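Local atomic coordinates of putative 2,5-diketo-D-gluconic acid reductase B (Sinorhizobium meliloti, PDB entry 3UP8), a protein that probably catalyses NADPH-dependent reduction of small carbonyl compounds such as methylglyoxal, as a TIM-barrel member of the aldo/keto reductase family. Residues V27-A32 and G200-S205; T41-G46 and L248-T253; Y207-G212 and V234-L239; H227-A232 and I263-L268. All coordinates share one frame; numbering follows the deposited sequence.

Contact 1. Residues V27-A32 and G200-S205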
loop_
_atom_site.group_PDB
_atom_site.type_symbol
_atom_site.label_atom_id
_atom_site.label_comp_id
_atom_site.label_asym_id
_atom_site.label_seq_id
_atom_site.Cartn_x
_atom_site.Cartn_y
_atom_site.Cartn_z
ATOM N N VAL A 27 7.282 2.187 9.007
ATOM C CA VAL A 27 6.695 3.516 9.006
ATOM C C VAL A 27 5.613 3.561 10.082
ATOM O O VAL A 27 4.661 2.774 10.029
ATOM C CB VAL A 27 6.100 3.867 7.613
ATOM C CG1 VAL A 27 5.334 5.206 7.655
ATOM C CG2 VAL A 27 7.221 3.890 6.542
ATOM N N SER A 28 5.791 4.448 11.069
ATOM C CA SER A 28 4.818 4.639 12.140
ATOM C C SER A 28 3.538 5.024 11.450
ATOM O O SER A 28 3.496 5.984 10.688
ATOM C CB SER A 28 5.209 5.780 13.067
ATOM O OG SER A 28 6.224 5.372 13.948
ATOM N N SER A 29 2.502 4.257 11.667
ATOM C CA SER A 29 1.293 4.497 10.921
ATOM C C SER A 29 0.209 4.478 11.963
ATOM O O SER A 29 -0.557 3.530 12.052
ATOM C CB SER A 29 1.105 3.392 9.893
ATOM O OG SER A 29 2.123 3.447 8.906
ATOM N N ASN A 30 0.210 5.516 12.801
ATOM C CA ASN A 30 -0.748 5.610 13.901
ATOM C C ASN A 30 -0.788 4.338 14.759
ATOM O O ASN A 30 -1.862 3.894 15.180
ATOM C CB ASN A 30 -2.146 5.949 13.355
ATOM C CG ASN A 30 -2.560 7.379 13.659
ATOM O OD1 ASN A 30 -2.047 7.984 14.590
ATOM N ND2 ASN A 30 -3.485 7.923 12.866
ATOM N N GLY A 31 0.383 3.737 14.968
ATOM C CA GLY A 31 0.515 2.542 15.811
ATOM C C GLY A 31 0.682 1.223 15.079
ATOM O O GLY A 31 0.889 0.196 15.723
ATOM N N ALA A 32 0.594 1.238 13.745
ATOM C CA ALA A 32 0.673 0.015 12.924
ATOM C C ALA A 32 2.093 -0.473 12.514
ATOM O O ALA A 32 2.286 -1.653 12.192
ATOM C CB ALA A 32 -0.186 0.170 11.684
ATOM N N GLY A 200 -1.811 11.870 11.671
ATOM C CA GLY A 200 -0.938 10.825 12.193
ATOM C C GLY A 200 -0.977 9.533 11.405
ATOM O O GLY A 200 -0.416 8.526 11.836
HETATM N N MSE A 201 -1.639 9.532 10.253
HETATM C CA MSE A 201 -1.624 8.334 9.429
HETATM C C MSE A 201 -0.494 8.394 8.402
HETATM O O MSE A 201 0.047 9.459 8.145
HETATM C CB MSE A 201 -2.974 8.089 8.772
HETATM C CG MSE A 201 -3.388 9.089 7.729
HETATM SE SE MSE A 201 -5.253 8.773 7.160
HETATM C CE MSE A 201 -6.173 9.408 8.725
ATOM N N SER A 202 -0.128 7.240 7.859
ATOM C CA SER A 202 0.788 7.172 6.732
ATOM C C SER A 202 0.036 7.207 5.403
ATOM O O SER A 202 -1.198 7.186 5.346
ATOM C CB SER A 202 1.638 5.901 6.806
ATOM O OG SER A 202 0.791 4.756 6.800
ATOM N N LEU A 203 0.812 7.294 4.334
ATOM C CA LEU A 203 0.318 7.104 3.004
ATOM C C LEU A 203 0.966 5.840 2.440
ATOM O O LEU A 203 2.201 5.683 2.472
ATOM C CB LEU A 203 0.683 8.324 2.168
ATOM C CG LEU A 203 0.146 8.438 0.755
ATOM C CD1 LEU A 203 0.184 9.907 0.330
ATOM C CD2 LEU A 203 0.952 7.562 -0.201
ATOM N N THR A 204 0.141 4.926 1.947
ATOM C CA THR A 204 0.675 3.794 1.230
ATOM C C THR A 204 0.513 3.988 -0.278
ATOM O O THR A 204 -0.595 4.162 -0.766
ATOM C CB THR A 204 0.045 2.480 1.675
ATOM O OG1 THR A 204 0.286 2.303 3.073
ATOM C CG2 THR A 204 0.679 1.302 0.902
ATOM N N SER A 205 1.633 3.937 -0.994
ATOM C CA SER A 205 1.663 4.158 -2.442
ATOM C C SER A 205 1.436 2.884 -3.251
ATOM O O SER A 205 2.065 1.856 -2.980
ATOM C CB SER A 205 3.026 4.745 -2.836
ATOM O OG SER A 205 3.250 4.582 -4.229
#

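Contact 2. Residues T41-G46 and L248-T253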
loop_
_atom_site.group_PDB
_atom_site.type_symbol
_atom_site.label_atom_id
_atom_site.label_comp_id
_atom_site.label_asym_id
_atom_site.label_seq_id
_atom_site.Cartn_x
_atom_site.Cartn_y
_atom_site.Cartn_z
ATOM N N THR A 41 -0.033 -7.309 -4.439
ATOM C CA THR A 41 -0.573 -8.355 -5.335
ATOM C C THR A 41 -1.625 -7.819 -6.312
ATOM O O THR A 41 -2.155 -8.555 -7.147
ATOM C CB THR A 41 -1.095 -9.601 -4.574
ATOM O OG1 THR A 41 -2.203 -9.239 -3.744
ATOM C CG2 THR A 41 0.008 -10.216 -3.704
ATOM N N PHE A 42 -1.916 -6.530 -6.208
ATOM C CA PHE A 42 -2.718 -5.814 -7.202
ATOM C C PHE A 42 -2.069 -6.034 -8.584
ATOM O O PHE A 42 -0.854 -5.918 -8.730
ATOM C CB PHE A 42 -2.774 -4.336 -6.790
ATOM C CG PHE A 42 -3.264 -3.393 -7.844
ATOM C CD1 PHE A 42 -4.483 -3.594 -8.490
ATOM C CD2 PHE A 42 -2.525 -2.252 -8.142
ATOM C CE1 PHE A 42 -4.934 -2.688 -9.454
ATOM C CE2 PHE A 42 -2.953 -1.349 -9.108
ATOM C CZ PHE A 42 -4.160 -1.563 -9.764
ATOM N N ARG A 43 -2.879 -6.422 -9.563
ATOM C CA ARG A 43 -2.427 -6.657 -10.944
ATOM C C ARG A 43 -1.720 -8.005 -11.104
ATOM O O ARG A 43 -1.209 -8.313 -12.172
ATOM C CB ARG A 43 -1.513 -5.521 -11.452
ATOM C CG ARG A 43 -2.140 -4.127 -11.495
ATOM C CD ARG A 43 -1.063 -3.026 -11.477
ATOM N NE ARG A 43 -0.249 -3.047 -12.684
ATOM C CZ ARG A 43 1.055 -2.783 -12.731
ATOM N NH1 ARG A 43 1.729 -2.446 -11.634
ATOM N NH2 ARG A 43 1.688 -2.854 -13.894
HETATM N N MSE A 44 -1.681 -8.811 -10.049
HETATM C CA MSE A 44 -1.017 -10.104 -10.141
HETATM C C MSE A 44 -2.055 -11.194 -10.166
HETATM O O MSE A 44 -2.998 -11.159 -9.380
HETATM C CB MSE A 44 -0.083 -10.330 -8.959
HETATM C CG MSE A 44 1.129 -9.443 -8.969
HETATM SE SE MSE A 44 2.360 -9.964 -7.576
HETATM C CE MSE A 44 2.851 -11.742 -8.194
ATOM N N SER A 45 -1.879 -12.168 -11.055
ATOM C CA SER A 45 -2.761 -13.336 -11.088
ATOM C C SER A 45 -2.450 -14.238 -9.897
ATOM O O SER A 45 -1.440 -14.050 -9.218
ATOM C CB SER A 45 -2.563 -14.123 -12.386
ATOM O OG SER A 45 -1.344 -14.840 -12.323
ATOM N N GLY A 46 -3.314 -15.218 -9.649
ATOM C CA GLY A 46 -3.065 -16.230 -8.622
ATOM C C GLY A 46 -1.782 -17.017 -8.867
ATOM O O GLY A 46 -1.002 -17.257 -7.941
ATOM N N LEU A 248 4.250 0.005 -2.305
ATOM C CA LEU A 248 3.958 -1.359 -2.757
ATOM C C LEU A 248 4.571 -1.580 -4.136
ATOM O O LEU A 248 4.447 -0.734 -5.010
ATOM C CB LEU A 248 2.442 -1.585 -2.830
ATOM C CG LEU A 248 1.693 -1.469 -1.491
ATOM C CD1 LEU A 248 0.199 -1.675 -1.706
ATOM C CD2 LEU A 248 2.241 -2.459 -0.471
ATOM N N SER A 249 5.246 -2.699 -4.330
ATOM C CA SER A 249 5.776 -2.991 -5.651
ATOM C C SER A 249 5.114 -4.223 -6.236
ATOM O O SER A 249 4.720 -5.136 -5.504
ATOM C CB SER A 249 7.293 -3.148 -5.632
ATOM O OG SER A 249 7.703 -4.032 -4.603
ATOM N N LYS A 250 4.961 -4.207 -7.554
ATOM C CA LYS A 250 4.512 -5.362 -8.300
ATOM C C LYS A 250 5.718 -5.923 -9.054
ATOM O O LYS A 250 6.294 -5.278 -9.941
ATOM C CB LYS A 250 3.358 -4.985 -9.235
ATOM C CG LYS A 250 2.735 -6.166 -9.989
ATOM C CD LYS A 250 3.260 -6.230 -11.411
ATOM C CE LYS A 250 2.528 -7.266 -12.232
ATOM N NZ LYS A 250 2.939 -7.174 -13.654
ATOM N N THR A 251 6.115 -7.120 -8.651
ATOM C CA THR A 251 7.261 -7.793 -9.228
ATOM C C THR A 251 6.773 -9.140 -9.749
ATOM O O THR A 251 6.592 -10.080 -8.978
ATOM C CB THR A 251 8.361 -8.003 -8.165
ATOM O OG1 THR A 251 7.821 -8.755 -7.075
ATOM C CG2 THR A 251 8.865 -6.660 -7.618
ATOM N N ALA A 252 6.530 -9.211 -11.055
ATOM C CA ALA A 252 6.038 -10.433 -11.697
ATOM C C ALA A 252 7.157 -11.381 -12.149
ATOM O O ALA A 252 6.876 -12.449 -12.695
ATOM C CB ALA A 252 5.120 -10.085 -12.874
ATOM N N THR A 253 8.413 -10.992 -11.925
ATOM C CA THR A 253 9.579 -11.823 -12.270
ATOM C C THR A 253 10.634 -11.732 -11.174
ATOM O O THR A 253 10.702 -10.729 -10.461
ATOM C CB THR A 253 10.264 -11.376 -13.590
ATOM O OG1 THR A 253 10.825 -10.067 -13.424
ATOM C CG2 THR A 253 9.293 -11.376 -14.774
#

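Contact 3. Residues Y207-G212 and V234-L239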
loop_
_atom_site.group_PDB
_atom_site.type_symbol
_atom_site.label_atom_id
_atom_site.label_comp_id
_atom_site.label_asym_id
_atom_site.label_seq_id
_atom_site.Cartn_x
_atom_site.Cartn_y
_atom_site.Cartn_z
ATOM N N TYR A 207 1.123 1.850 -7.675
ATOM C CA TYR A 207 1.449 2.302 -9.047
ATOM C C TYR A 207 2.692 3.193 -9.104
ATOM O O TYR A 207 2.747 4.147 -9.883
ATOM C CB TYR A 207 0.264 3.019 -9.722
ATOM C CG TYR A 207 -0.423 2.198 -10.792
ATOM C CD1 TYR A 207 -1.810 2.083 -10.816
ATOM C CD2 TYR A 207 0.313 1.548 -11.792
ATOM C CE1 TYR A 207 -2.451 1.331 -11.799
ATOM C CE2 TYR A 207 -0.318 0.789 -12.778
ATOM C CZ TYR A 207 -1.711 0.687 -12.767
ATOM O OH TYR A 207 -2.362 -0.068 -13.709
ATOM N N ALA A 208 3.677 2.879 -8.271
ATOM C CA ALA A 208 4.966 3.591 -8.264
ATOM C C ALA A 208 5.574 3.765 -9.670
ATOM O O ALA A 208 6.180 4.793 -9.955
ATOM C CB ALA A 208 5.948 2.880 -7.355
HETATM N N MSE A 209 5.405 2.762 -10.529
HETATM C CA MSE A 209 5.993 2.759 -11.886
HETATM C C MSE A 209 5.178 3.564 -12.912
HETATM O O MSE A 209 5.588 3.694 -14.074
HETATM C CB MSE A 209 6.153 1.320 -12.402
HETATM C CG MSE A 209 7.050 0.416 -11.584
HETATM SE SE MSE A 209 8.851 1.135 -11.443
HETATM C CE MSE A 209 8.785 1.933 -9.694
ATOM N N ALA A 210 4.020 4.073 -12.480
ATOM C CA ALA A 210 3.089 4.816 -13.339
ATOM C C ALA A 210 2.762 4.107 -14.668
ATOM O O ALA A 210 2.778 4.721 -15.744
ATOM C CB ALA A 210 3.567 6.240 -13.565
ATOM N N ASN A 211 2.475 2.809 -14.566
ATOM C CA ASN A 211 2.019 2.002 -15.695
ATOM C C ASN A 211 3.050 1.960 -16.835
ATOM O O ASN A 211 2.682 1.835 -18.005
ATOM C CB ASN A 211 0.659 2.535 -16.192
ATOM C CG ASN A 211 -0.203 1.471 -16.833
ATOM O OD1 ASN A 211 0.034 0.274 -16.688
ATOM N ND2 ASN A 211 -1.233 1.916 -17.548
ATOM N N GLY A 212 4.334 2.064 -16.485
ATOM C CA GLY A 212 5.416 2.035 -17.471
ATOM C C GLY A 212 6.103 3.359 -17.775
ATOM O O GLY A 212 7.178 3.375 -18.381
ATOM N N VAL A 234 14.917 4.498 -8.658
ATOM C CA VAL A 234 14.850 5.925 -8.347
ATOM C C VAL A 234 13.437 6.353 -7.910
ATOM O O VAL A 234 13.277 7.110 -6.950
ATOM C CB VAL A 234 15.341 6.782 -9.534
ATOM C CG1 VAL A 234 15.103 8.260 -9.277
ATOM C CG2 VAL A 234 16.830 6.520 -9.777
ATOM N N ALA A 235 12.421 5.864 -8.612
ATOM C CA ALA A 235 11.039 6.230 -8.278
ATOM C C ALA A 235 10.635 5.634 -6.926
ATOM O O ALA A 235 10.047 6.321 -6.097
ATOM C CB ALA A 235 10.085 5.792 -9.377
ATOM N N LEU A 236 10.956 4.361 -6.721
ATOM C CA LEU A 236 10.738 3.682 -5.437
ATOM C C LEU A 236 11.464 4.374 -4.294
ATOM O O LEU A 236 10.907 4.559 -3.216
ATOM C CB LEU A 236 11.199 2.229 -5.510
ATOM C CG LEU A 236 10.391 1.259 -6.373
ATOM C CD1 LEU A 236 11.179 -0.031 -6.595
ATOM C CD2 LEU A 236 9.020 0.954 -5.780
ATOM N N ARG A 237 12.713 4.759 -4.528
ATOM C CA ARG A 237 13.472 5.472 -3.515
ATOM C C ARG A 237 12.860 6.832 -3.210
ATOM O O ARG A 237 12.793 7.224 -2.054
ATOM C CB ARG A 237 14.955 5.597 -3.911
ATOM C CG ARG A 237 15.824 6.344 -2.904
ATOM C CD ARG A 237 16.040 5.526 -1.616
ATOM N NE ARG A 237 16.247 6.383 -0.450
ATOM C CZ ARG A 237 16.504 5.936 0.781
ATOM N NH1 ARG A 237 16.610 4.628 1.015
ATOM N NH2 ARG A 237 16.675 6.799 1.779
ATOM N N TRP A 238 12.393 7.542 -4.238
ATOM C CA TRP A 238 11.812 8.868 -4.046
ATOM C C TRP A 238 10.587 8.789 -3.126
ATOM O O TRP A 238 10.339 9.690 -2.309
ATOM C CB TRP A 238 11.415 9.479 -5.394
ATOM C CG TRP A 238 10.632 10.756 -5.272
ATOM C CD1 TRP A 238 11.123 11.987 -4.924
ATOM C CD2 TRP A 238 9.225 10.942 -5.522
ATOM N NE1 TRP A 238 10.106 12.921 -4.916
ATOM C CE2 TRP A 238 8.937 12.307 -5.290
ATOM C CE3 TRP A 238 8.184 10.087 -5.917
ATOM C CZ2 TRP A 238 7.644 12.846 -5.449
ATOM C CZ3 TRP A 238 6.886 10.625 -6.069
ATOM C CH2 TRP A 238 6.637 11.989 -5.834
ATOM N N LEU A 239 9.821 7.708 -3.274
ATOM C CA LEU A 239 8.678 7.453 -2.389
ATOM C C LEU A 239 9.120 7.128 -0.962
ATOM O O LEU A 239 8.718 7.781 -0.002
ATOM C CB LEU A 239 7.822 6.315 -2.970
ATOM C CG LEU A 239 7.163 6.664 -4.316
ATOM C CD1 LEU A 239 6.652 5.412 -5.013
ATOM C CD2 LEU A 239 6.030 7.653 -4.110
#

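Contact 4. Residues H227-A232 and I263-L268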
loop_
_atom_site.group_PDB
_atom_site.type_symbol
_atom_site.label_atom_id
_atom_site.label_comp_id
_atom_site.label_asym_id
_atom_site.label_seq_id
_atom_site.Cartn_x
_atom_site.Cartn_y
_atom_site.Cartn_z
ATOM N N HIS A 227 23.677 6.877 -9.493
ATOM C CA HIS A 227 23.731 6.024 -8.292
ATOM C C HIS A 227 23.965 4.550 -8.603
ATOM O O HIS A 227 24.005 3.715 -7.692
ATOM C CB HIS A 227 22.432 6.156 -7.482
ATOM C CG HIS A 227 22.194 7.522 -6.930
ATOM N ND1 HIS A 227 22.852 7.999 -5.818
ATOM C CD2 HIS A 227 21.356 8.509 -7.323
ATOM C CE1 HIS A 227 22.438 9.224 -5.553
ATOM N NE2 HIS A 227 21.534 9.560 -6.455
ATOM N N GLY A 228 24.107 4.223 -9.881
ATOM C CA GLY A 228 24.197 2.829 -10.309
ATOM C C GLY A 228 22.864 2.111 -10.184
ATOM O O GLY A 228 22.821 0.885 -10.066
ATOM N N LYS A 229 21.774 2.875 -10.248
ATOM C CA LYS A 229 20.420 2.355 -10.044
ATOM C C LYS A 229 19.533 2.561 -11.286
ATOM O O LYS A 229 19.825 3.408 -12.126
ATOM C CB LYS A 229 19.790 3.012 -8.803
ATOM C CG LYS A 229 20.482 2.691 -7.451
ATOM C CD LYS A 229 20.450 1.192 -7.134
ATOM C CE LYS A 229 20.982 0.860 -5.736
ATOM N NZ LYS A 229 20.702 -0.577 -5.406
ATOM N N THR A 230 18.469 1.772 -11.414
ATOM C CA THR A 230 17.528 1.932 -12.529
ATOM C C THR A 230 16.571 3.082 -12.256
ATOM O O THR A 230 16.440 3.533 -11.113
ATOM C CB THR A 230 16.696 0.650 -12.792
ATOM O OG1 THR A 230 15.962 0.291 -11.608
ATOM C CG2 THR A 230 17.581 -0.512 -13.230
ATOM N N ALA A 231 15.913 3.568 -13.307
ATOM C CA ALA A 231 14.845 4.562 -13.166
ATOM C C ALA A 231 13.760 4.095 -12.165
ATOM O O ALA A 231 13.225 4.895 -11.406
ATOM C CB ALA A 231 14.217 4.861 -14.539
ATOM N N ALA A 232 13.468 2.798 -12.185
ATOM C CA ALA A 232 12.472 2.189 -11.313
ATOM C C ALA A 232 12.860 2.321 -9.845
ATOM O O ALA A 232 12.030 2.704 -9.010
ATOM C CB ALA A 232 12.280 0.740 -11.682
ATOM N N ILE A 263 16.622 -0.857 -2.597
ATOM C CA ILE A 263 16.378 0.588 -2.624
ATOM C C ILE A 263 16.758 1.255 -1.316
ATOM O O ILE A 263 16.499 2.443 -1.119
ATOM C CB ILE A 263 14.900 0.930 -2.980
ATOM C CG1 ILE A 263 13.928 0.344 -1.936
ATOM C CG2 ILE A 263 14.574 0.453 -4.400
ATOM C CD1 ILE A 263 12.439 0.754 -2.111
ATOM N N PHE A 264 17.367 0.497 -0.414
ATOM C CA PHE A 264 17.828 1.078 0.844
ATOM C C PHE A 264 19.351 1.211 0.850
ATOM O O PHE A 264 19.943 1.624 1.848
ATOM C CB PHE A 264 17.276 0.295 2.049
ATOM C CG PHE A 264 15.770 0.213 2.066
ATOM C CD1 PHE A 264 15.008 1.294 2.497
ATOM C CD2 PHE A 264 15.116 -0.930 1.609
ATOM C CE1 PHE A 264 13.612 1.241 2.488
ATOM C CE2 PHE A 264 13.717 -0.996 1.597
ATOM C CZ PHE A 264 12.965 0.095 2.038
ATOM N N ASP A 265 19.952 0.869 -0.295
ATOM C CA ASP A 265 21.385 1.028 -0.590
ATOM C C ASP A 265 21.831 2.477 -0.667
ATOM O O ASP A 265 22.957 2.812 -0.302
ATOM C CB ASP A 265 21.690 0.446 -1.974
ATOM C CG ASP A 265 21.799 -1.053 -1.983
ATOM O OD1 ASP A 265 21.345 -1.712 -1.018
ATOM O OD2 ASP A 265 22.334 -1.576 -2.986
ATOM N N PHE A 266 20.964 3.325 -1.200
ATOM C CA PHE A 266 21.358 4.671 -1.587
ATOM C C PHE A 266 20.349 5.684 -1.109
ATOM O O PHE A 266 19.308 5.316 -0.559
ATOM C CB PHE A 266 21.534 4.756 -3.112
ATOM C CG PHE A 266 20.234 4.666 -3.901
ATOM C CD1 PHE A 266 19.788 5.754 -4.654
ATOM C CD2 PHE A 266 19.477 3.495 -3.908
ATOM C CE1 PHE A 266 18.600 5.680 -5.391
ATOM C CE2 PHE A 266 18.289 3.410 -4.639
ATOM C CZ PHE A 266 17.856 4.501 -5.386
ATOM N N ALA A 267 20.675 6.958 -1.296
ATOM C CA ALA A 267 19.759 8.048 -1.008
ATOM C C ALA A 267 19.805 9.062 -2.147
ATOM O O ALA A 267 20.830 9.201 -2.820
ATOM C CB ALA A 267 20.111 8.702 0.313
ATOM N N LEU A 268 18.686 9.743 -2.383
ATOM C CA LEU A 268 18.644 10.828 -3.358
ATOM C C LEU A 268 18.997 12.132 -2.669
ATOM O O LEU A 268 18.609 12.364 -1.523
ATOM C CB LEU A 268 17.263 10.947 -4.018
ATOM C CG LEU A 268 16.684 9.752 -4.783
ATOM C CD1 LEU A 268 15.291 10.074 -5.311
ATOM C CD2 LEU A 268 17.592 9.315 -5.910
#

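Contact 1. Residues V27-A32 and G200-S205
Ser29 OG is gripped from two directions: it donates to Val27 O at 2.9 Å, reaching that carbonyl from above its plane (56° out of it), and lies 2.8 Å from Ser202 OG across the contact. Ser202 has its hydroxyl between backbone N and carbonyl carbon (chi1 59°), which turns it toward Ser29; the same oxygen also bonds Thr178 OG1 on the adjacent strand 176-182. Serine suits both places, since its short hydroxyl can join a buried chain of bonds. Val27 adds an apolar contact, its CG1 resting 3.9 Å from Ser202 CB. The hairpin of strands 26-27 and 34-35 covers the N-terminal end of the (βα)8 barrel, where strand 202-206 begins. Its type I' turn places Asn30 and Gly31 at the two central positions, both with positive phi. Asn30 lays its amide against the Gly200 carbonyl, CG 3.0 Å from Gly200 O, while ND2 bonds Ile176 O and Leu199 O. Were Asn30 an alanine, those two carbonyls would probably lose their amide donor. Gly200, itself at positive phi, closes helix 190-199 in a Schellman motif; a CB there would collide with Asn30 OD1.

Contact 2. Residues T41-G46 and L248-T253
At the C-terminal mouth of the barrel, the loop after its first strand, 37-40, meets the loop after its last, 245-249, Lys250 lying between Arg43 and Met44. The contact rests on the aliphatic part of Lys250. Its CG packs 3.8 Å from Met44 CG and touches Phe42 O, while CE passes 3.9 Å from Arg43 O. Over one face of the Arg43 guanidinium sits Lys250 CD, offset toward the rim, and NH1 approaches Lys250 CB at 3.9 Å. A type II turn from Thr41 to Met44 presents these groups, and Arg43 CG folds over the centre of the Phe42 ring, 3.5 Å above its plane. Phe42 borders Tyr70, the predicted proton donor. In related aldo/keto reductases, basic residues after the last strand hold the 2'-phosphate of NADPH; Lys250, touching Arg256, is consistent with such a pocket, and Arg43 NH2 stands 4.5 Å from its NZ. Cut back to an alanine, the lysine would probably leave Met44 CG and the guanidinium face uncovered and, if the pocket is as in relatives, take a charge from it. Lys250 CG opposite the backbone N (chi1 -175°) carries the chain toward the turn, and bending at chi2 leads it past Arg43.

Contact 3. Residues Y207-G212 and V234-L239
Ala208, Met209 and Leu236 carry most of this contact, in which the loop after barrel strand 202-206 packs on helix 231-240, the helix that leads on to the last strand of the TIM barrel. Ala208 and Met209 hold the central positions of a type I turn from Tyr207 to Ala210, closed by Ala210 N to Tyr207 O at 2.9 Å. The small side chain of Ala208 points at the helix and lets the backbones come close: its CB lies 3.5 Å from Leu239 CD1 and 4.0 Å from Leu236 CD2, between leucines three positions apart and so on one side of the helix. All three of these side chains also touch Val247, which extends the apolar layer to strand 245-249. Met209, modelled as selenomethionine, starts off to one side, but bends at chi2 (-59°) and again at chi3 bring its terminal methyl round to the helix. There it crosses the Leu236 side chain at about a right angle. A long, unbranched thioether suits the position, since its torsions can turn the terminal methyl toward a neighbour. Ala235 leaves room for the methyl, with its CB 4.1 Å from Met209 CE, and the same CE comes to 3.8 Å from Leu236 CG.

Contact 4. Residues H227-A232 and I263-L268
Lys229 and Phe266 form the middle of the contact. The lysine CG sits over one ring face, 3.7 Å from the ring centroid and 13° off the normal, a CH-pi contact, and CE passes 3.5 Å from Phe266 CD2. The chain bends at chi2 (-61°), so its methylenes cross the ring and deliver NZ to Asp265 OD2 at 3.1 Å. In this salt bridge NZ comes to OD2 from above the carboxylate plane, 54° out of it, and also donates to Ala262 O. At its CD1 corner Phe266 meets His227, CD1 lying over one imidazole face, offset toward the rim, with the planes oblique. His227 CE1 comes 3.2 Å from Ala267 O, and Leu268 CD2 packs 4.0 Å from His227 NE2. Farther out, Glu272 OE1 accepts a bond from His227 NE2 and fixes the rotation of the imidazole. Gly228, suited to the positive phi of a Schellman motif, ends helix 218-227, and Thr230 N-caps helix 231-240, so Lys229 springs from the joint between. Lysine suits its place by giving methylenes to the ring and a charge to Asp265; as Asp265 is exposed, solvent probably weakens the ion pair, and Glu272 would tend to favour a protonated His227.

Contact 3 is the buried one, made almost wholly of apolar side chains with no hydrogen bond across it, whereas contact 4 lies at the surface and combines a salt bridge with aromatic packing; both use helix 231-240 and meet where Arg237 NH1 reaches Ile263 O. Contacts 1 and 2, partly buried, lie on opposite sides of the chain's centre, yet neighbouring strands 202-206 and 245-249 join them, probably through a bond between Leu248 N and Ser205 O. Contact 1 pairs buried serine hydroxyls with an amide over a backbone carbonyl; contact 2 uses a lysine's aliphatic stem beside an arginine and a selenomethionine. Tyr207, in segment 207-212 but not part of the packing of contact 3, touches Phe42 and Arg43 of contact 2.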